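Local coordinates for type IV secretion system protein DotB (Yersinia pseudotuberculosis IP 31758, PDB 6GEF), which probably hydrolyses ATP as a six-subunit motor that powers a type IVb secretion system, at residues 55-60 / 147-152; 179-184 / 321-326; 292-297 / 361-366. All blocks are in the same frame, centred on the assembly; numbering follows the deposited sequence.

Contact 1: 55-60 / 147-152; sequences DIIIKQ and EIVMRS
Ile56 O is gripped twice. Met150 N donates to it over 2.9 Å, nearly straight (170°) and in the carbonyl plane, while Val149 CA brings a CA-H to the same oxygen at 3.4 Å. Met150 O returns the bond to Ile56 N, also over 2.9 Å, and Ile58 and Ile148 form a second reciprocal pair, so strands 55-59 and 147-152 run antiparallel (167°).

The two faces differ in chemistry. On that of Ile56, Ile58, Ile148 and Met150, the Met150 chain runs alongside Ile56, pointing the same way; its last torsion (chi3 -68°) folds CE back against both Ile56 methyls, CG2 and CD1, the latter 3.6 Å away. The side chains of Ile58 and Ile148 cross obliquely, Ile58 CD1 4.1 Å from Ile148 CG2.

The other face, turned to a neighbouring subunit, is mixed: Ile57 and Val149 lie between charged ends. At one, Asp55 OD2 stays 5.3 Å from Arg151 NE, too far for a salt bridge. At the other, Glu147 OE1 meets Arg255 of the second subunit, and Lys59 NZ bonds Ile233 O there. One strand pair thus packs an apolar side under helices 38-50 and 82-93, while its mixed side probably helps bind the hexamer.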
ATOM      1  N   ASP A  55     -39.027 -19.817   7.010  1.00 60.03           N
ATOM      2  CA  ASP A  55     -38.604 -19.067   5.820  1.00 60.13           C
ATOM      3  C   ASP A  55     -39.596 -19.321   4.695  1.00 57.12           C
ATOM      4  O   ASP A  55     -40.131 -20.411   4.562  1.00 54.51           O
ATOM      5  CB  ASP A  55     -37.188 -19.481   5.336  1.00 61.97           C
ATOM      6  CG  ASP A  55     -36.191 -19.633   6.477  1.00 65.37           C
ATOM      7  OD1 ASP A  55     -36.261 -20.663   7.185  1.00 63.62           O
ATOM      8  OD2 ASP A  55     -35.407 -18.695   6.706  1.00 74.73           O
ATOM      9  N   ILE A  56     -39.842 -18.292   3.904  1.00 57.49           N
ATOM     10  CA  ILE A  56     -40.707 -18.357   2.740  1.00 59.88           C
ATOM     11  C   ILE A  56     -39.904 -17.856   1.534  1.00 57.90           C
ATOM     12  O   ILE A  56     -39.199 -16.848   1.609  1.00 55.74           O
ATOM     13  CB  ILE A  56     -41.991 -17.517   2.911  1.00 63.03           C
ATOM     14  CG1 ILE A  56     -42.640 -17.284   1.537  1.00 66.63           C
ATOM     15  CG2 ILE A  56     -41.727 -16.235   3.581  1.00 63.05           C
ATOM     16  CD1 ILE A  56     -43.880 -16.423   1.578  1.00 76.11           C
ATOM     17  N   ILE A  57     -39.989 -18.597   0.442  1.00 57.84           N
ATOM     18  CA  ILE A  57     -39.238 -18.338  -0.765  1.00 55.16           C
ATOM     19  C   ILE A  57     -40.207 -18.081  -1.889  1.00 53.86           C
ATOM     20  O   ILE A  57     -41.043 -18.931  -2.196  1.00 52.96           O
ATOM     21  CB  ILE A  57     -38.293 -19.537  -1.118  1.00 55.87           C
ATOM     22  CG1 ILE A  57     -37.505 -19.951   0.122  1.00 57.23           C
ATOM     23  CG2 ILE A  57     -37.353 -19.144  -2.230  1.00 55.65           C
ATOM     24  CD1 ILE A  57     -36.497 -21.034  -0.162  1.00 59.55           C
ATOM     25  N   ILE A  58     -40.074 -16.930  -2.526  1.00 53.24           N
ATOM     26  CA  ILE A  58     -40.817 -16.586  -3.741  1.00 53.84           C
ATOM     27  C   ILE A  58     -39.819 -16.504  -4.878  1.00 53.51           C
ATOM     28  O   ILE A  58     -38.951 -15.635  -4.883  1.00 53.89           O
ATOM     29  CB  ILE A  58     -41.588 -15.270  -3.584  1.00 53.57           C
ATOM     30  CG1 ILE A  58     -42.426 -15.267  -2.300  1.00 53.33           C
ATOM     31  CG2 ILE A  58     -42.449 -15.010  -4.791  1.00 54.72           C
ATOM     32  CD1 ILE A  58     -41.657 -15.053  -1.022  1.00 52.40           C
ATOM     33  N   LYS A  59     -39.940 -17.427  -5.828  1.00 55.52           N
ATOM     34  CA  LYS A  59     -39.133 -17.385  -7.052  1.00 57.39           C
ATOM     35  C   LYS A  59     -40.024 -17.717  -8.233  1.00 57.24           C
ATOM     36  O   LYS A  59     -40.956 -18.509  -8.125  1.00 55.02           O
ATOM     37  CB  LYS A  59     -37.968 -18.374  -6.984  1.00 59.18           C
ATOM     38  CG  LYS A  59     -36.937 -18.162  -8.057  1.00 62.26           C
ATOM     39  CD  LYS A  59     -35.900 -19.304  -8.032  1.00 66.41           C
ATOM     40  CE  LYS A  59     -36.369 -20.509  -8.834  1.00 70.61           C
ATOM     41  NZ  LYS A  59     -35.216 -21.086  -9.621  1.00 74.21           N
ATOM     42  N   GLN A  60     -39.716 -17.097  -9.371  1.00 59.22           N
ATOM     43  CA  GLN A  60     -40.359 -17.449 -10.636  1.00 62.62           C
ATOM     44  C   GLN A  60     -40.228 -18.968 -10.929  1.00 66.20           C
ATOM     45  O   GLN A  60     -39.254 -19.599 -10.471  1.00 66.91           O
ATOM     46  CB  GLN A  60     -39.746 -16.670 -11.777  1.00 64.27           C
ATOM     47  CG  GLN A  60     -40.621 -16.583 -13.010  1.00 67.28           C
ATOM     48  CD  GLN A  60     -40.612 -17.867 -13.867  1.00 69.17           C
ATOM     49  OE1 GLN A  60     -39.805 -18.785 -13.670  1.00 71.13           O
ATOM     50  NE2 GLN A  60     -41.522 -17.935 -14.786  1.00 69.78           N
ATOM     51  N   GLU A 147     -35.311 -13.232  -6.784  1.00 58.46           N
ATOM     52  CA  GLU A 147     -35.745 -14.224  -5.775  1.00 60.78           C
ATOM     53  C   GLU A 147     -35.916 -13.504  -4.449  1.00 58.14           C
ATOM     54  O   GLU A 147     -35.043 -12.730  -4.044  1.00 60.37           O
ATOM     55  CB  GLU A 147     -34.710 -15.352  -5.634  1.00 62.56           C
ATOM     56  CG  GLU A 147     -35.332 -16.738  -5.618  1.00 69.09           C
ATOM     57  CD  GLU A 147     -35.075 -17.473  -4.333  1.00 75.78           C
ATOM     58  OE1 GLU A 147     -33.906 -17.488  -3.879  1.00 77.19           O
ATOM     59  OE2 GLU A 147     -36.031 -18.065  -3.792  1.00 88.15           O
ATOM     60  N   ILE A 148     -37.023 -13.773  -3.782  1.00 55.65           N
ATOM     61  CA  ILE A 148     -37.332 -13.188  -2.480  1.00 55.84           C
ATOM     62  C   ILE A 148     -37.251 -14.291  -1.431  1.00 52.08           C
ATOM     63  O   ILE A 148     -37.802 -15.386  -1.621  1.00 49.43           O
ATOM     64  CB  ILE A 148     -38.728 -12.537  -2.461  1.00 55.84           C
ATOM     65  CG1 ILE A 148     -38.824 -11.444  -3.529  1.00 59.54           C
ATOM     66  CG2 ILE A 148     -39.025 -11.963  -1.102  1.00 55.19           C
ATOM     67  CD1 ILE A 148     -40.139 -11.476  -4.305  1.00 62.71           C
ATOM     68  N   VAL A 149     -36.554 -14.003  -0.336  1.00 49.90           N
ATOM     69  CA  VAL A 149     -36.524 -14.860   0.834  1.00 51.13           C
ATOM     70  C   VAL A 149     -36.912 -14.052   2.050  1.00 51.35           C
ATOM     71  O   VAL A 149     -36.335 -13.007   2.314  1.00 50.96           O
ATOM     72  CB  VAL A 149     -35.117 -15.481   1.026  1.00 49.44           C
ATOM     73  CG1 VAL A 149     -35.097 -16.396   2.236  1.00 48.66           C
ATOM     74  CG2 VAL A 149     -34.729 -16.300  -0.204  1.00 48.35           C
ATOM     75  N   MET A 150     -37.915 -14.529   2.776  1.00 55.70           N
ATOM     76  CA  MET A 150     -38.406 -13.885   3.991  1.00 58.58           C
ATOM     77  C   MET A 150     -38.182 -14.821   5.164  1.00 56.95           C
ATOM     78  O   MET A 150     -38.582 -15.980   5.125  1.00 56.82           O
ATOM     79  CB  MET A 150     -39.901 -13.555   3.882  1.00 60.16           C
ATOM     80  CG  MET A 150     -40.292 -12.921   2.551  1.00 61.12           C
ATOM     81  SD  MET A 150     -41.818 -11.919   2.730  1.00 65.85           S
ATOM     82  CE  MET A 150     -42.953 -13.222   3.045  1.00 62.65           C
ATOM     83  N   ARG A 151     -37.539 -14.297   6.217  1.00 57.40           N
ATOM     84  CA  ARG A 151     -37.185 -15.082   7.389  1.00 62.10           C
ATOM     85  C   ARG A 151     -37.954 -14.528   8.573  1.00 59.94           C
ATOM     86  O   ARG A 151     -37.687 -13.393   9.022  1.00 61.52           O
ATOM     87  CB  ARG A 151     -35.663 -15.020   7.648  1.00 64.56           C
ATOM     88  CG  ARG A 151     -34.856 -15.801   6.609  1.00 66.96           C
ATOM     89  CD  ARG A 151     -33.468 -15.232   6.375  1.00 70.99           C
ATOM     90  NE  ARG A 151     -33.510 -13.840   5.909  1.00 76.23           N
ATOM     91  CZ  ARG A 151     -32.634 -12.899   6.259  1.00 80.51           C
ATOM     92  NH1 ARG A 151     -31.624 -13.171   7.119  1.00 79.77           N
ATOM     93  NH2 ARG A 151     -32.764 -11.677   5.725  1.00 79.18           N
ATOM     94  N   SER A 152     -38.874 -15.314   9.108  1.00 61.44           N
ATOM     95  CA  SER A 152     -39.627 -14.900  10.298  1.00 64.96           C
ATOM     96  C   SER A 152     -38.693 -14.385  11.390  1.00 62.12           C
ATOM     97  O   SER A 152     -37.685 -14.984  11.665  1.00 60.29           O
ATOM     98  CB  SER A 152     -40.471 -16.056  10.827  1.00 65.90           C
ATOM     99  OG  SER A 152     -39.674 -16.933  11.582  1.00 72.06           O
TER

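Contact 2: 179-184 / 321-326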
ATOM      1  N   ILE A 179     -17.080 -17.658  30.942  1.00 62.13           N
ATOM      2  CA  ILE A 179     -17.645 -17.720  29.606  1.00 63.45           C
ATOM      3  C   ILE A 179     -18.573 -18.939  29.545  1.00 65.34           C
ATOM      4  O   ILE A 179     -18.149 -20.066  29.800  1.00 70.28           O
ATOM      5  CB  ILE A 179     -16.555 -17.837  28.538  1.00 64.29           C
ATOM      6  CG1 ILE A 179     -15.616 -16.623  28.605  1.00 66.68           C
ATOM      7  CG2 ILE A 179     -17.162 -17.922  27.154  1.00 62.18           C
ATOM      8  CD1 ILE A 179     -14.404 -16.740  27.685  1.00 65.91           C
ATOM      9  N   VAL A 180     -19.844 -18.693  29.217  1.00 61.93           N
ATOM     10  CA  VAL A 180     -20.770 -19.740  28.828  1.00 60.05           C
ATOM     11  C   VAL A 180     -20.865 -19.743  27.303  1.00 59.65           C
ATOM     12  O   VAL A 180     -21.152 -18.709  26.691  1.00 58.02           O
ATOM     13  CB  VAL A 180     -22.152 -19.503  29.454  1.00 59.87           C
ATOM     14  CG1 VAL A 180     -23.112 -20.639  29.093  1.00 60.13           C
ATOM     15  CG2 VAL A 180     -22.031 -19.370  30.966  1.00 61.03           C
ATOM     16  N   MET A 181     -20.635 -20.909  26.706  1.00 58.29           N
ATOM     17  CA  MET A 181     -20.618 -21.061  25.263  1.00 59.80           C
ATOM     18  C   MET A 181     -21.685 -22.101  24.888  1.00 60.03           C
ATOM     19  O   MET A 181     -21.729 -23.190  25.476  1.00 60.80           O
ATOM     20  CB  MET A 181     -19.253 -21.534  24.766  1.00 61.73           C
ATOM     21  CG  MET A 181     -18.127 -20.583  25.138  1.00 65.34           C
ATOM     22  SD  MET A 181     -16.473 -21.342  25.236  1.00 69.02           S
ATOM     23  CE  MET A 181     -16.245 -21.850  23.587  1.00 69.33           C
ATOM     24  N   VAL A 182     -22.519 -21.770  23.904  1.00 57.79           N
ATOM     25  CA  VAL A 182     -23.378 -22.713  23.242  1.00 59.13           C
ATOM     26  C   VAL A 182     -22.869 -22.848  21.806  1.00 56.84           C
ATOM     27  O   VAL A 182     -22.751 -21.881  21.080  1.00 51.92           O
ATOM     28  CB  VAL A 182     -24.868 -22.309  23.265  1.00 60.45           C
ATOM     29  CG1 VAL A 182     -25.245 -21.845  24.672  1.00 61.38           C
ATOM     30  CG2 VAL A 182     -25.143 -21.227  22.277  1.00 61.56           C
ATOM     31  N   ALA A 183     -22.585 -24.081  21.386  1.00 59.78           N
ATOM     32  CA  ALA A 183     -22.027 -24.394  20.101  1.00 59.96           C
ATOM     33  C   ALA A 183     -23.090 -25.010  19.196  1.00 61.03           C
ATOM     34  O   ALA A 183     -24.171 -25.398  19.626  1.00 65.16           O
ATOM     35  CB  ALA A 183     -20.848 -25.343  20.241  1.00 60.22           C
ATOM     36  N   GLY A 184     -22.756 -25.069  17.904  1.00 60.09           N
ATOM     37  CA  GLY A 184     -23.606 -25.685  16.928  1.00 61.62           C
ATOM     38  C   GLY A 184     -23.309 -25.196  15.539  1.00 65.53           C
ATOM     39  O   GLY A 184     -22.724 -24.141  15.341  1.00 59.02           O
ATOM     40  N   ARG A 321     -16.809 -21.629  31.739  1.00 70.58           N
ATOM     41  CA  ARG A 321     -17.633 -22.133  32.820  1.00 70.14           C
ATOM     42  C   ARG A 321     -18.593 -23.240  32.410  1.00 66.42           C
ATOM     43  O   ARG A 321     -19.108 -23.955  33.279  1.00 62.27           O
ATOM     44  CB  ARG A 321     -18.417 -20.978  33.473  1.00 72.35           C
ATOM     45  CG  ARG A 321     -17.733 -20.383  34.696  1.00 77.15           C
ATOM     46  CD  ARG A 321     -16.968 -21.442  35.490  1.00 84.35           C
ATOM     47  NE  ARG A 321     -17.220 -21.359  36.922  1.00 93.96           N
ATOM     48  CZ  ARG A 321     -18.143 -22.086  37.550  1.00 98.32           C
ATOM     49  NH1 ARG A 321     -18.910 -22.958  36.873  1.00 97.10           N
ATOM     50  NH2 ARG A 321     -18.304 -21.959  38.871  1.00 95.50           N
ATOM     51  N   PHE A 322     -18.833 -23.408  31.113  1.00 64.56           N
ATOM     52  CA  PHE A 322     -19.923 -24.253  30.645  1.00 64.06           C
ATOM     53  C   PHE A 322     -19.985 -24.235  29.115  1.00 60.14           C
ATOM     54  O   PHE A 322     -19.939 -23.164  28.497  1.00 57.79           O
ATOM     55  CB  PHE A 322     -21.283 -23.761  31.202  1.00 65.32           C
ATOM     56  CG  PHE A 322     -22.381 -24.751  31.040  1.00 66.99           C
ATOM     57  CD1 PHE A 322     -22.981 -24.901  29.819  1.00 65.84           C
ATOM     58  CD2 PHE A 322     -22.842 -25.522  32.111  1.00 68.75           C
ATOM     59  CE1 PHE A 322     -24.021 -25.804  29.638  1.00 65.13           C
ATOM     60  CE2 PHE A 322     -23.877 -26.410  31.928  1.00 69.33           C
ATOM     61  CZ  PHE A 322     -24.457 -26.549  30.692  1.00 68.88           C
ATOM     62  N   ILE A 323     -20.121 -25.421  28.515  1.00 63.64           N
ATOM     63  CA  ILE A 323     -20.084 -25.568  27.072  1.00 64.18           C
ATOM     64  C   ILE A 323     -21.291 -26.399  26.663  1.00 65.28           C
ATOM     65  O   ILE A 323     -21.408 -27.569  27.045  1.00 65.93           O
ATOM     66  CB  ILE A 323     -18.775 -26.222  26.573  1.00 66.53           C
ATOM     67  CG1 ILE A 323     -17.571 -25.359  26.935  1.00 67.86           C
ATOM     68  CG2 ILE A 323     -18.867 -26.538  25.089  1.00 66.02           C
ATOM     69  CD1 ILE A 323     -16.426 -25.396  25.939  1.00 68.00           C
ATOM     70  N   MET A 324     -22.180 -25.800  25.862  1.00 64.67           N
ATOM     71  CA  MET A 324     -23.286 -26.508  25.233  1.00 63.25           C
ATOM     72  C   MET A 324     -23.082 -26.507  23.727  1.00 63.97           C
ATOM     73  O   MET A 324     -22.985 -25.470  23.103  1.00 69.49           O
ATOM     74  CB  MET A 324     -24.602 -25.819  25.575  1.00 62.97           C
ATOM     75  CG  MET A 324     -25.840 -26.642  25.227  1.00 62.92           C
ATOM     76  SD  MET A 324     -27.363 -25.891  25.794  1.00 62.55           S
ATOM     77  CE  MET A 324     -27.535 -26.655  27.397  1.00 64.50           C
ATOM     78  N   ALA A 325     -22.980 -27.707  23.158  1.00 63.93           N
ATOM     79  CA  ALA A 325     -23.340 -27.935  21.752  1.00 63.22           C
ATOM     80  C   ALA A 325     -24.782 -28.404  21.648  1.00 59.41           C
ATOM     81  O   ALA A 325     -25.249 -29.175  22.469  1.00 58.82           O
ATOM     82  CB  ALA A 325     -22.415 -28.975  21.126  1.00 64.90           C
ATOM     83  N   GLN A 326     -25.475 -27.903  20.637  1.00 58.27           N
ATOM     84  CA  GLN A 326     -26.840 -28.319  20.330  1.00 55.57           C
ATOM     85  C   GLN A 326     -27.028 -28.488  18.862  1.00 52.66           C
ATOM     86  O   GLN A 326     -26.444 -27.760  18.063  1.00 49.92           O
ATOM     87  CB  GLN A 326     -27.858 -27.305  20.851  1.00 56.99           C
ATOM     88  CG  GLN A 326     -27.551 -25.864  20.423  1.00 56.37           C
ATOM     89  CD  GLN A 326     -28.387 -24.863  21.177  1.00 56.27           C
ATOM     90  OE1 GLN A 326     -28.943 -25.171  22.233  1.00 60.32           O
ATOM     91  NE2 GLN A 326     -28.441 -23.661  20.677  1.00 55.28           N
TER
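Strands 179-183 and 321-326 run parallel, 15° apart, and draw together toward their C-terminal ends: the gap between CA atoms shrinks from 5.5 Å at Ile179 and Arg321 to 4.1 Å at Ala183 and Ala325. At the close end two methyls meet, Ala183 CB lying 4.1 Å from Ala325 CB. In the middle Met181 and Ile323 lie side by side, the thioether SD of Met181 touching Ile323 CD1 at 4.1 Å. On the other face Val180 CG1 rests by Phe322 CB, and Val182 CG1 by Met324 CB. The backbone N and O of Met181 bond to Phe322 O and Met324 N of the partner strand, the usual parallel pattern; Met324 N to Met181 O is straight (173°) and lies in the carbonyl plane.

The loose end is that of Arg321, where the strands stand further apart and its side chain leads away, partly exposed, bent at chi2 and chi3. The backbone bond there is sound, Arg321 N reaching Ile179 O over 2.8 Å.

Beyond Ala183 the backbone of Gly184 adopts a conformation that calls for glycine, consistent with the start of a Walker A P-loop. Gln326 OE1 bonds Thr193 of the helix that follows this loop. As expected for a RecA-like core, strand 179-183 is flanked by strands 284-288 and 320-330; helix 293-302 covers the Met181 and Ile323 face, while Val182 faces helix 187-203.

Contact 3: 292-297 / 361-366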
ATOM      1  N   ASN A 292     -19.566 -30.233  18.808  1.00 68.36           N
ATOM      2  CA  ASN A 292     -19.632 -30.748  20.181  1.00 68.08           C
ATOM      3  C   ASN A 292     -18.487 -30.160  20.964  1.00 69.93           C
ATOM      4  O   ASN A 292     -17.542 -29.590  20.420  1.00 77.42           O
ATOM      5  CB  ASN A 292     -19.599 -32.273  20.218  1.00 69.72           C
ATOM      6  CG  ASN A 292     -18.237 -32.829  19.837  1.00 73.90           C
ATOM      7  OD1 ASN A 292     -17.746 -32.725  18.742  1.00 70.47           O
ATOM      8  ND2 ASN A 292     -17.596 -33.442  20.854  1.00 78.71           N
ATOM      9  N   CYS A 293     -18.542 -30.341  22.286  1.00 71.12           N
ATOM     10  CA  CYS A 293     -17.689 -29.585  23.205  1.00 70.61           C
ATOM     11  C   CYS A 293     -16.188 -29.756  22.900  1.00 70.22           C
ATOM     12  O   CYS A 293     -15.483 -28.800  22.639  1.00 71.70           O
ATOM     13  CB  CYS A 293     -17.980 -29.934  24.633  1.00 73.23           C
ATOM     14  SG  CYS A 293     -19.725 -30.024  25.065  1.00 73.93           S
ATOM     15  N   SER A 294     -15.778 -31.020  22.780  1.00 73.25           N
ATOM     16  CA  SER A 294     -14.446 -31.333  22.289  1.00 75.74           C
ATOM     17  C   SER A 294     -14.090 -30.494  21.045  1.00 72.16           C
ATOM     18  O   SER A 294     -13.031 -29.862  21.006  1.00 69.62           O
ATOM     19  CB  SER A 294     -14.340 -32.831  21.964  1.00 78.94           C
ATOM     20  OG  SER A 294     -13.472 -33.062  20.848  1.00 82.35           O
ATOM     21  N   ALA A 295     -14.999 -30.482  20.080  1.00 68.77           N
ATOM     22  CA  ALA A 295     -14.718 -29.763  18.841  1.00 68.74           C
ATOM     23  C   ALA A 295     -14.598 -28.271  19.088  1.00 66.28           C
ATOM     24  O   ALA A 295     -13.843 -27.588  18.385  1.00 67.86           O
ATOM     25  CB  ALA A 295     -15.810 -30.061  17.797  1.00 70.26           C
ATOM     26  N   VAL A 296     -15.343 -27.742  20.063  1.00 63.41           N
ATOM     27  CA  VAL A 296     -15.259 -26.320  20.378  1.00 63.66           C
ATOM     28  C   VAL A 296     -13.919 -26.009  20.985  1.00 63.33           C
ATOM     29  O   VAL A 296     -13.257 -24.993  20.667  1.00 63.81           O
ATOM     30  CB  VAL A 296     -16.455 -25.851  21.199  1.00 66.83           C
ATOM     31  CG1 VAL A 296     -17.393 -27.011  21.439  1.00 70.09           C
ATOM     32  CG2 VAL A 296     -16.000 -25.207  22.475  1.00 67.08           C
ATOM     33  N   MET A 297     -13.494 -26.790  21.967  1.00 65.87           N
ATOM     34  CA  MET A 297     -12.148 -26.659  22.520  1.00 66.18           C
ATOM     35  C   MET A 297     -11.105 -26.673  21.413  1.00 65.65           C
ATOM     36  O   MET A 297     -10.323 -25.734  21.250  1.00 64.78           O
ATOM     37  CB  MET A 297     -11.883 -27.762  23.533  1.00 71.39           C
ATOM     38  CG  MET A 297     -11.453 -27.255  24.908  1.00 75.18           C
ATOM     39  SD  MET A 297     -12.696 -26.257  25.696  1.00 73.19           S
ATOM     40  CE  MET A 297     -11.865 -26.071  27.324  1.00 80.14           C
ATOM     41  N   LYS A 361      -3.916 -32.387  24.184  1.00107.95           N
ATOM     42  CA  LYS A 361      -4.846 -33.363  24.664  1.00 99.62           C
ATOM     43  C   LYS A 361      -6.123 -32.814  25.284  1.00 89.30           C
ATOM     44  O   LYS A 361      -6.953 -33.561  25.768  1.00 85.30           O
ATOM     45  CB  LYS A 361      -4.124 -34.354  25.641  1.00103.24           C
ATOM     46  CG  LYS A 361      -3.679 -35.652  24.988  1.00104.95           C
ATOM     47  CD  LYS A 361      -4.747 -36.225  24.025  1.00104.97           C
ATOM     48  CE  LYS A 361      -4.151 -37.285  23.132  1.00106.22           C
ATOM     49  NZ  LYS A 361      -5.213 -38.159  22.562  1.00106.03           N
ATOM     50  N   VAL A 362      -6.241 -31.503  25.328  1.00 86.44           N
ATOM     51  CA  VAL A 362      -7.399 -30.845  25.949  1.00 81.95           C
ATOM     52  C   VAL A 362      -8.701 -31.332  25.302  1.00 80.32           C
ATOM     53  O   VAL A 362      -9.709 -31.528  25.984  1.00 76.61           O
ATOM     54  CB  VAL A 362      -7.249 -29.326  25.945  1.00 78.27           C
ATOM     55  CG1 VAL A 362      -8.458 -28.680  26.611  1.00 77.26           C
ATOM     56  CG2 VAL A 362      -5.979 -28.955  26.714  1.00 80.83           C
ATOM     57  N   ALA A 363      -8.715 -31.451  23.972  1.00 79.54           N
ATOM     58  CA  ALA A 363      -9.915 -31.838  23.267  1.00 77.41           C
ATOM     59  C   ALA A 363     -10.377 -33.226  23.710  1.00 81.50           C
ATOM     60  O   ALA A 363     -11.445 -33.395  24.283  1.00 84.67           O
ATOM     61  CB  ALA A 363      -9.661 -31.794  21.764  1.00 77.74           C
ATOM     62  N   SER A 364      -9.558 -34.246  23.417  1.00 84.98           N
ATOM     63  CA  SER A 364      -9.815 -35.587  23.904  1.00 86.51           C
ATOM     64  C   SER A 364     -10.267 -35.571  25.381  1.00 85.75           C
ATOM     65  O   SER A 364     -11.358 -36.037  25.705  1.00 90.72           O
ATOM     66  CB  SER A 364      -8.554 -36.443  23.742  1.00 89.42           C
ATOM     67  OG  SER A 364      -8.885 -37.761  23.353  1.00 95.02           O
ATOM     68  N   GLU A 365      -9.437 -35.008  26.252  1.00 85.64           N
ATOM     69  CA  GLU A 365      -9.729 -35.053  27.671  1.00 87.87           C
ATOM     70  C   GLU A 365     -11.090 -34.451  27.986  1.00 85.92           C
ATOM     71  O   GLU A 365     -11.740 -34.846  28.965  1.00 86.91           O
ATOM     72  CB  GLU A 365      -8.624 -34.350  28.480  1.00 89.49           C
ATOM     73  CG  GLU A 365      -7.799 -35.274  29.341  1.00 97.24           C
ATOM     74  CD  GLU A 365      -8.428 -35.591  30.677  1.00 99.25           C
ATOM     75  OE1 GLU A 365      -9.154 -34.707  31.175  1.00103.70           O
ATOM     76  OE2 GLU A 365      -8.206 -36.673  31.248  1.00 97.46           O
ATOM     77  N   VAL A 366     -11.511 -33.407  27.232  1.00 81.85           N
ATOM     78  CA  VAL A 366     -12.809 -32.825  27.455  1.00 80.68           C
ATOM     79  C   VAL A 366     -13.945 -33.675  26.884  1.00 78.80           C
ATOM     80  O   VAL A 366     -15.062 -33.617  27.395  1.00 80.52           O
ATOM     81  CB  VAL A 366     -12.838 -31.374  26.930  1.00 80.83           C
ATOM     82  CG1 VAL A 366     -13.149 -31.341  25.463  1.00 79.80           C
ATOM     83  CG2 VAL A 366     -13.879 -30.539  27.697  1.00 81.72           C
TER
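Apolar contact carries most of the meeting between helices 293-297 and 362-366, whose first turns run antiparallel (161°) with axes 8.1 Å apart. Val366 is central to it: its chi1 of 85° sets CG1 in the crowded position between backbone N and carbonyl carbon, from which the methyl lies over the backbone of the other helix, 3.4 Å from Ser294 CA. The same methyl comes within 4.3 Å of Met297 CB. One turn away, Met297 crosses Val362 obliquely; its chi1 of -125° places CG 3.7 Å from Val362 CG1, and a bend at chi2 directs the atoms beyond.

Contacts between small residues and backbone form the second group. Ser294 and Ala363 are nearest in register, with CA atoms 4.7 Å apart, and their short side chains let the helices come this close. Ser294 CB lies 3.8 Å from Ala363 O, and Ala363 CB comes to 4.0 Å from Ser294 O. These are packing contacts, not polar bonds.

Between the two segments there is no hydrogen bond; the backbone bonds, such as Val366 N to Val362 O (2.9 Å), run along each helix, and Asn292 occupies the N-cap position of its own. Around the pair, Met297 also touches Leu316 and Ile323, and Val362 touches Ile313 and Leu353. The joining thus rests on shape and burial: hydrophobic packing docks helix 362-372, late in the chain, onto the helix that lines the central sheet.

How the contacts relate
From the N terminus, contact 1 closes first, returning the chain from 55-60 to 147-152 within the antiparallel N-terminal sheet before anything else opens. Contact 2 then opens at 179-184, contact 3 opens at 292-297, contact 2 closes at 321-326 and contact 3 closes at 361-366, so these two loops cross. They also touch: Ala325 packs on Asn292, and Ile323 packs on Cys293 and Val296. The mixed sheet, the helix beside it and the later helix 362-372 are thereby tied into one layered unit. Contact 1 stands apart, about 31 Å from contact 2 between centres, on the far side of the chain's centre.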